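L544 (Acanthamoeba polyphaga mimivirus, PDB 4AMQ) is probably a metal-dependent nucleotidyl transferase, in which a nucleotidyltransferase domain holding manganese ions is joined to a helical domain. Local coordinates at residues G274-Y286 and I303-N315. Residues are numbered along the deposited sequence; the frame is centred on the assembly and turned at random.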
loop_
_atom_site.group_PDB
_atom_site.type_symbol
_atom_site.label_atom_id
_atom_site.label_comp_id
_atom_site.label_asym_id
_atom_site.label_seq_id
_atom_site.Cartn_x
_atom_site.Cartn_y
_atom_site.Cartn_z
ATOM N N GLY A 274 -9.214 11.491 9.189
ATOM C CA GLY A 274 -8.983 11.138 7.800
ATOM C C GLY A 274 -7.658 11.616 7.231
ATOM O O GLY A 274 -7.000 10.886 6.495
ATOM N N LEU A 275 -7.262 12.839 7.572
ATOM C CA LEU A 275 -6.047 13.430 7.007
ATOM C C LEU A 275 -4.777 12.791 7.576
ATOM O O LEU A 275 -3.764 12.685 6.885
ATOM C CB LEU A 275 -6.027 14.951 7.207
ATOM C CG LEU A 275 -4.842 15.696 6.579
ATOM C CD1 LEU A 275 -4.660 15.307 5.117
ATOM C CD2 LEU A 275 -4.999 17.210 6.722
ATOM N N TYR A 276 -4.837 12.369 8.834
ATOM C CA TYR A 276 -3.729 11.638 9.441
ATOM C C TYR A 276 -3.436 10.360 8.660
ATOM O O TYR A 276 -2.281 10.030 8.405
ATOM C CB TYR A 276 -4.042 11.279 10.894
ATOM C CG TYR A 276 -4.163 12.462 11.829
ATOM C CD1 TYR A 276 -5.326 13.213 11.879
ATOM C CD2 TYR A 276 -3.117 12.816 12.672
ATOM C CE1 TYR A 276 -5.445 14.288 12.732
ATOM C CE2 TYR A 276 -3.230 13.894 13.532
ATOM C CZ TYR A 276 -4.397 14.626 13.555
ATOM O OH TYR A 276 -4.525 15.700 14.406
ATOM N N LYS A 277 -4.490 9.639 8.291
ATOM C CA LYS A 277 -4.336 8.386 7.558
ATOM C C LYS A 277 -3.844 8.637 6.133
ATOM O O LYS A 277 -3.009 7.896 5.619
ATOM C CB LYS A 277 -5.651 7.591 7.552
ATOM C CG LYS A 277 -5.682 6.418 6.582
ATOM C CD LYS A 277 -6.731 5.380 6.985
ATOM C CE LYS A 277 -8.135 5.964 7.055
ATOM N NZ LYS A 277 -8.671 6.315 5.711
ATOM N N GLN A 278 -4.357 9.691 5.506
ATOM C CA GLN A 278 -3.996 9.998 4.127
ATOM C C GLN A 278 -2.522 10.379 4.022
ATOM O O GLN A 278 -1.835 9.972 3.090
ATOM C CB GLN A 278 -4.884 11.113 3.564
ATOM C CG GLN A 278 -4.811 11.251 2.046
ATOM C CD GLN A 278 -5.321 12.593 1.552
ATOM O OE1 GLN A 278 -4.805 13.646 1.934
ATOM N NE2 GLN A 278 -6.335 12.562 0.697
ATOM N N LEU A 279 -2.041 11.156 4.988
ATOM C CA LEU A 279 -0.637 11.554 5.025
ATOM C C LEU A 279 0.306 10.371 5.240
ATOM O O LEU A 279 1.419 10.365 4.720
ATOM C CB LEU A 279 -0.401 12.631 6.085
ATOM C CG LEU A 279 -0.771 14.053 5.660
ATOM C CD1 LEU A 279 -0.625 15.019 6.828
ATOM C CD2 LEU A 279 0.084 14.499 4.477
ATOM N N LEU A 280 -0.139 9.375 6.004
ATOM C CA LEU A 280 0.656 8.166 6.200
ATOM C C LEU A 280 0.789 7.398 4.889
ATOM O O LEU A 280 1.880 6.955 4.525
ATOM C CB LEU A 280 0.036 7.264 7.274
ATOM C CG LEU A 280 0.013 7.823 8.698
ATOM C CD1 LEU A 280 -0.686 6.858 9.639
ATOM C CD2 LEU A 280 1.429 8.122 9.178
ATOM N N VAL A 281 -0.331 7.245 4.187
ATOM C CA VAL A 281 -0.341 6.579 2.888
ATOM C C VAL A 281 0.500 7.338 1.859
ATOM O O VAL A 281 1.174 6.734 1.022
ATOM C CB VAL A 281 -1.775 6.430 2.346
ATOM C CG1 VAL A 281 -1.750 5.909 0.924
ATOM C CG2 VAL A 281 -2.599 5.510 3.251
ATOM N N ARG A 282 0.451 8.665 1.925
ATOM C CA ARG A 282 1.176 9.505 0.980
ATOM C C ARG A 282 2.684 9.402 1.210
ATOM O O ARG A 282 3.465 9.444 0.266
ATOM C CB ARG A 282 0.687 10.953 1.069
ATOM C CG ARG A 282 -0.727 11.155 0.514
ATOM C CD ARG A 282 -1.384 12.432 1.031
ATOM N NE ARG A 282 -0.561 13.619 0.813
ATOM C CZ ARG A 282 -0.930 14.855 1.139
ATOM N NH1 ARG A 282 -2.117 15.072 1.693
ATOM N NH2 ARG A 282 -0.112 15.874 0.910
ATOM N N ILE A 283 3.085 9.250 2.469
ATOM C CA ILE A 283 4.486 8.999 2.804
ATOM C C ILE A 283 4.910 7.594 2.358
ATOM O O ILE A 283 6.030 7.401 1.895
ATOM C CB ILE A 283 4.745 9.176 4.311
ATOM C CG1 ILE A 283 4.622 10.652 4.702
ATOM C CG2 ILE A 283 6.119 8.650 4.685
ATOM C CD1 ILE A 283 4.608 10.891 6.193
ATOM N N ASP A 284 4.014 6.617 2.492
ATOM C CA ASP A 284 4.273 5.278 1.957
ATOM C C ASP A 284 4.468 5.298 0.433
ATOM O O ASP A 284 5.272 4.545 -0.106
ATOM C CB ASP A 284 3.140 4.319 2.317
ATOM C CG ASP A 284 3.216 3.830 3.745
ATOM O OD1 ASP A 284 4.336 3.736 4.294
ATOM O OD2 ASP A 284 2.148 3.520 4.312
ATOM N N SER A 285 3.727 6.163 -0.254
ATOM C CA SER A 285 3.877 6.320 -1.701
ATOM C C SER A 285 5.280 6.806 -2.082
ATOM O O SER A 285 5.892 6.289 -3.017
ATOM C CB SER A 285 2.816 7.275 -2.246
ATOM O OG SER A 285 1.523 6.727 -2.078
ATOM N N TYR A 286 5.783 7.798 -1.353
ATOM C CA TYR A 286 7.149 8.275 -1.541
ATOM C C TYR A 286 8.118 7.104 -1.393
ATOM O O TYR A 286 8.904 6.815 -2.297
ATOM C CB TYR A 286 7.457 9.364 -0.506
ATOM C CG TYR A 286 8.752 10.126 -0.721
ATOM C CD1 TYR A 286 9.985 9.538 -0.457
ATOM C CD2 TYR A 286 8.737 11.439 -1.173
ATOM C CE1 TYR A 286 11.165 10.238 -0.642
ATOM C CE2 TYR A 286 9.914 12.146 -1.364
ATOM C CZ TYR A 286 11.122 11.542 -1.094
ATOM O OH TYR A 286 12.286 12.243 -1.283
ATOM N N ILE A 303 5.468 15.783 -3.930
ATOM C CA ILE A 303 4.986 15.079 -2.751
ATOM C C ILE A 303 5.334 15.838 -1.470
ATOM O O ILE A 303 4.475 16.050 -0.614
ATOM C CB ILE A 303 5.546 13.644 -2.674
ATOM C CG1 ILE A 303 4.869 12.750 -3.718
ATOM C CG2 ILE A 303 5.358 13.072 -1.273
ATOM C CD1 ILE A 303 5.430 11.337 -3.777
ATOM N N ILE A 304 6.595 16.249 -1.351
ATOM C CA ILE A 304 7.067 16.984 -0.178
ATOM C C ILE A 304 6.321 18.305 0.004
ATOM O O ILE A 304 5.953 18.677 1.116
ATOM C CB ILE A 304 8.577 17.269 -0.262
ATOM C CG1 ILE A 304 9.375 15.971 -0.122
ATOM C CG2 ILE A 304 8.997 18.266 0.812
ATOM C CD1 ILE A 304 9.255 15.322 1.238
ATOM N N ILE A 305 6.099 19.014 -1.093
ATOM C CA ILE A 305 5.354 20.267 -1.044
ATOM C C ILE A 305 3.923 20.067 -0.548
ATOM O O ILE A 305 3.434 20.842 0.280
ATOM C CB ILE A 305 5.334 20.961 -2.413
ATOM C CG1 ILE A 305 6.686 21.638 -2.668
ATOM C CG2 ILE A 305 4.201 21.973 -2.478
ATOM C CD1 ILE A 305 6.785 22.339 -4.011
ATOM N N SER A 306 3.252 19.032 -1.049
ATOM C CA SER A 306 1.879 18.761 -0.638
ATOM C C SER A 306 1.808 18.396 0.839
ATOM O O SER A 306 0.837 18.724 1.517
ATOM C CB SER A 306 1.258 17.642 -1.482
ATOM O OG SER A 306 1.792 16.377 -1.128
ATOM N N ILE A 307 2.839 17.717 1.330
ATOM C CA ILE A 307 2.863 17.258 2.717
ATOM C C ILE A 307 3.100 18.413 3.685
ATOM O O ILE A 307 2.477 18.486 4.743
ATOM C CB ILE A 307 3.933 16.166 2.933
ATOM C CG1 ILE A 307 3.500 14.859 2.263
ATOM C CG2 ILE A 307 4.188 15.945 4.418
ATOM C CD1 ILE A 307 4.440 13.696 2.513
ATOM N N ILE A 308 4.003 19.314 3.310
ATOM C CA ILE A 308 4.303 20.498 4.109
ATOM C C ILE A 308 3.058 21.348 4.324
ATOM O O ILE A 308 2.797 21.810 5.434
ATOM C CB ILE A 308 5.396 21.367 3.447
ATOM C CG1 ILE A 308 6.723 20.611 3.390
ATOM C CG2 ILE A 308 5.577 22.667 4.209
ATOM C CD1 ILE A 308 7.224 20.163 4.741
ATOM N N LYS A 309 2.289 21.547 3.257
ATOM C CA LYS A 309 1.048 22.309 3.339
ATOM C C LYS A 309 0.012 21.648 4.251
ATOM O O LYS A 309 -0.582 22.304 5.104
ATOM C CB LYS A 309 0.446 22.515 1.946
ATOM C CG LYS A 309 -0.959 23.106 1.968
ATOM C CD LYS A 309 -1.506 23.323 0.564
ATOM C CE LYS A 309 -2.857 24.040 0.591
ATOM N NZ LYS A 309 -3.950 23.209 1.178
ATOM N N ASP A 310 -0.199 20.348 4.070
ATOM C CA ASP A 310 -1.279 19.641 4.762
ATOM C C ASP A 310 -0.968 19.289 6.214
ATOM O O ASP A 310 -1.875 19.162 7.035
ATOM C CB ASP A 310 -1.672 18.380 3.991
ATOM C CG ASP A 310 -2.263 18.692 2.634
ATOM O OD1 ASP A 310 -2.730 19.833 2.443
ATOM O OD2 ASP A 310 -2.265 17.798 1.765
ATOM N N ILE A 311 0.313 19.129 6.524
ATOM C CA ILE A 311 0.743 18.740 7.860
ATOM C C ILE A 311 0.324 19.774 8.907
ATOM O O ILE A 311 0.160 19.450 10.088
ATOM C CB ILE A 311 2.272 18.551 7.899
ATOM C CG1 ILE A 311 2.680 17.684 9.082
ATOM C CG2 ILE A 311 2.979 19.886 7.953
ATOM C CD1 ILE A 311 2.160 16.292 8.976
ATOM N N ARG A 312 0.133 21.013 8.459
ATOM C CA ARG A 312 -0.214 22.110 9.357
ATOM C C ARG A 312 -1.665 22.020 9.818
ATOM O O ARG A 312 -2.061 22.680 10.781
ATOM C CB ARG A 312 0.036 23.459 8.677
ATOM C CG ARG A 312 1.476 23.682 8.239
ATOM C CD ARG A 312 1.582 24.822 7.244
ATOM N NE ARG A 312 2.966 25.065 6.858
ATOM C CZ ARG A 312 3.816 25.803 7.563
ATOM N NH1 ARG A 312 3.422 26.371 8.696
ATOM N NH2 ARG A 312 5.061 25.969 7.139
ATOM N N LYS A 313 -2.453 21.204 9.127
ATOM C CA LYS A 313 -3.851 21.004 9.488
ATOM C C LYS A 313 -3.980 20.010 10.638
ATOM O O LYS A 313 -5.020 19.937 11.292
ATOM C CB LYS A 313 -4.661 20.517 8.286
ATOM C CG LYS A 313 -4.563 21.403 7.052
ATOM C CD LYS A 313 -5.705 21.110 6.092
ATOM C CE LYS A 313 -5.620 21.958 4.833
ATOM N NZ LYS A 313 -4.617 21.430 3.868
ATOM N N LEU A 314 -2.919 19.248 10.877
ATOM C CA LEU A 314 -2.916 18.244 11.934
ATOM C C LEU A 314 -2.640 18.869 13.298
ATOM O O LEU A 314 -2.286 20.046 13.392
ATOM C CB LEU A 314 -1.872 17.165 11.645
ATOM C CG LEU A 314 -2.010 16.383 10.339
ATOM C CD1 LEU A 314 -0.984 15.264 10.300
ATOM C CD2 LEU A 314 -3.417 15.825 10.190
ATOM N N ASN A 315 -2.803 18.072 14.351
ATOM C CA ASN A 315 -2.513 18.522 15.707
ATOM C C ASN A 315 -1.542 17.583 16.415
ATOM O O ASN A 315 -1.609 16.365 16.240
ATOM C CB ASN A 315 -3.806 18.655 16.517
ATOM C CG ASN A 315 -4.758 19.685 15.934
ATOM O OD1 ASN A 315 -5.852 19.349 15.480
ATOM N ND2 ASN A 315 -4.346 20.949 15.948
HETATM O O HOH W 1 -6.471 17.866 13.097
HETATM O O HOH W 2 1.513 13.509 -1.065
#
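R282 and D310 carry the polar side of this helical hairpin, whose segments run antiparallel at 161°, their axes 10.8 Å apart at closest approach. The guanidinium meets a single carboxylate oxygen end-on: in this salt bridge R282 NH1 lies 2.7 Å from D310 OD2, on its anti lone pair, and R282 NH2 bonds the same oxygen. The two planes stand nearly perpendicular. A bend at chi3 (53°) brings the arginine head against D310 and S306. Five N-H groups let it also bond Q278 OE1 through NH1, S306 OG weakly through NH2, and through NE a water that donates to S306 OG. K313 NZ forms a salt bridge to the other oxygen, D310 OD1, at 2.9 Å, and probably helps keep the acid ionised.

Branched apolar residues fill the rest of the seam. L279 CD2 sits over the centre of one guanidinium face, while L279 CD1 meets L314 CD1 tip to tip, tightly at 3.5 Å, and touches I311 CD1. L314 CD2 sits over the centre of the Y276 ring, a CH-pi contact only 7° off the normal. Long enough to span the gap, this tyrosine accepts the backbone N-H of N315 at OH (Y276 OH to N315 N 2.9 Å), just past the I311-L314 type I turn. At the far end the edge of Y286 packs on I303 CG2.

Helix 334-368 receives Y286, whose OH bonds I338 O; helix 319-331 covers I304 and I311, and Q278 reaches I64 O, just before metal-bearing strand 66-72.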